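Local structure of pyridine nucleotide-disulphide oxidoreductase dimerisation region (6KYY) at the interface of chains A and B. The protein is a hypochlorous acid-induced, FAD-dependent flavoprotein disulfide reductase (RclA) that binds copper(II) and probably helps the bacterium resist reactive chlorine stress. Sequence-based numbering; all coordinates share one arbitrary frame. Chains: chain A/B, Pyridine nucleotide-disulphide oxidoreductase dimerisation region.

The interface of chains A and B. Residues chain A 415-416, 425-426, 429-430; chain B 414-415, 418.
B:Met415 reaches out of helix 406-418 of its own chain and pushes its thioether into a pocket of chain A formed by A:Val416, A:Ile425, A:Leu426 and A:Gln429. Its chain bends at chi2 (-80°) and again at the sulfur, which carries the methyl against A:Leu426 and alongside A:Gln429. SD faces the branched side chains of A:Val416 (CG2, 3.8 Å) and A:Ile425 (CD1), which lie on the same side of it. Beyond it, the terminal methyl CE meets A:Leu426 CD2 at 3.7 Å, the two side chains crossing at about a right angle. A:Gln429 and B:Met415 run past each other in opposite directions, and CE of the methionine touches both CG and the amide NE2 (3.4 Å) of the glutamine. A:Gln429 points its CG away from its own nitrogen (chi1 -167°) and bends at chi2, which turns the amide towards chain B. There its OE1 accepts a hydrogen bond from the backbone N of A:Ile430 at 2.8 Å, tilted from the carbonyl plane, which should limit rotation of the amide. The same oxygen lies against the CD and CE methylenes of B:Lys414. That lysine curls back so that NZ forms a salt bridge with the B:Asp418 carboxylate one helical turn on, 2.7 Å from OD1, on the syn lone pair of that oxygen, which probably helps hold its aliphatic stretch against A:Gln429 and the carbonyl of A:Ile430. At the other end of the patch A:Met415, the two-fold mate of B:Met415, lays its methyl CE on CB of B:Met415 at 3.5 Å. This mainly apolar packing of a helix on two helices and a loop of the partner helps join the dimerisation domains; the centre of the patch lies about 14 Å from A:His433, the proton acceptor of the active site.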
loop_
_atom_site.group_PDB
_atom_site.type_symbol
_atom_site.label_atom_id
_atom_site.label_comp_id
_atom_site.label_asym_id
_atom_site.label_seq_id
_atom_site.Cartn_x
_atom_site.Cartn_y
_atom_site.Cartn_z
ATOM N N MET A 415 -1.874 13.548 4.458
ATOM C CA MET A 415 -2.244 14.515 3.430
ATOM C C MET A 415 -3.562 15.204 3.762
ATOM O O MET A 415 -3.718 16.408 3.525
ATOM C CB MET A 415 -2.322 13.817 2.074
ATOM C CG MET A 415 -2.794 14.704 0.946
ATOM S SD MET A 415 -3.735 13.790 -0.282
ATOM C CE MET A 415 -5.284 14.679 -0.188
ATOM N N VAL A 416 -4.521 14.460 4.314
ATOM C CA VAL A 416 -5.790 15.063 4.706
ATOM C C VAL A 416 -5.597 15.988 5.903
ATOM O O VAL A 416 -6.252 17.034 6.004
ATOM C CB VAL A 416 -6.826 13.957 4.985
ATOM C CG1 VAL A 416 -7.964 14.481 5.841
ATOM C CG2 VAL A 416 -7.352 13.388 3.677
ATOM N N ILE A 425 -14.291 12.748 5.574
ATOM C CA ILE A 425 -14.016 12.411 4.182
ATOM C C ILE A 425 -13.314 11.062 4.080
ATOM O O ILE A 425 -13.442 10.366 3.066
ATOM C CB ILE A 425 -13.208 13.529 3.497
ATOM C CG1 ILE A 425 -11.745 13.497 3.937
ATOM C CG2 ILE A 425 -13.830 14.888 3.784
ATOM C CD1 ILE A 425 -10.783 13.785 2.814
ATOM N N LEU A 426 -12.574 10.664 5.116
ATOM C CA LEU A 426 -12.010 9.320 5.147
ATOM C C LEU A 426 -13.045 8.292 5.581
ATOM O O LEU A 426 -12.970 7.128 5.174
ATOM C CB LEU A 426 -10.795 9.277 6.075
ATOM C CG LEU A 426 -9.576 10.069 5.599
ATOM C CD1 LEU A 426 -8.495 10.112 6.669
ATOM C CD2 LEU A 426 -9.036 9.477 4.310
ATOM N N GLN A 429 -15.057 7.821 2.223
ATOM C CA GLN A 429 -14.292 7.747 0.986
ATOM C C GLN A 429 -14.534 6.432 0.258
ATOM O O GLN A 429 -14.692 5.377 0.880
ATOM C CB GLN A 429 -12.800 7.909 1.265
ATOM C CG GLN A 429 -11.969 8.156 0.020
ATOM C CD GLN A 429 -12.605 9.173 -0.908
ATOM O OE1 GLN A 429 -13.270 8.815 -1.880
ATOM N NE2 GLN A 429 -12.405 10.451 -0.609
ATOM N N ILE A 430 -14.560 6.505 -1.071
ATOM C CA ILE A 430 -14.616 5.324 -1.925
ATOM C C ILE A 430 -13.172 4.900 -2.177
ATOM O O ILE A 430 -12.462 5.509 -2.979
ATOM C CB ILE A 430 -15.365 5.600 -3.229
ATOM C CG1 ILE A 430 -16.856 5.810 -2.962
ATOM C CG2 ILE A 430 -15.170 4.461 -4.210
ATOM C CD1 ILE A 430 -17.672 6.029 -4.220
ATOM N N LYS B 414 -6.525 9.790 -6.198
ATOM C CA LYS B 414 -7.947 10.113 -6.208
ATOM C C LYS B 414 -8.286 11.177 -5.174
ATOM O O LYS B 414 -9.243 11.939 -5.355
ATOM C CB LYS B 414 -8.769 8.849 -5.959
ATOM C CG LYS B 414 -10.265 9.030 -6.134
ATOM C CD LYS B 414 -11.016 8.660 -4.867
ATOM C CE LYS B 414 -12.466 8.342 -5.173
ATOM N NZ LYS B 414 -13.060 9.356 -6.086
ATOM N N MET B 415 -7.507 11.248 -4.094
ATOM C CA MET B 415 -7.769 12.213 -3.032
ATOM C C MET B 415 -7.724 13.644 -3.558
ATOM O O MET B 415 -8.716 14.378 -3.488
ATOM C CB MET B 415 -6.755 12.021 -1.904
ATOM C CG MET B 415 -7.199 11.069 -0.815
ATOM S SD MET B 415 -8.327 11.848 0.349
ATOM C CE MET B 415 -9.355 10.450 0.783
ATOM N N ASP B 418 -10.352 14.646 -6.277
ATOM C CA ASP B 418 -11.676 14.978 -5.762
ATOM C C ASP B 418 -11.687 16.361 -5.124
ATOM O O ASP B 418 -12.650 17.119 -5.289
ATOM C CB ASP B 418 -12.128 13.919 -4.756
ATOM C CG ASP B 418 -12.578 12.634 -5.422
ATOM O OD1 ASP B 418 -12.678 11.604 -4.721
ATOM O OD2 ASP B 418 -12.833 12.653 -6.645
#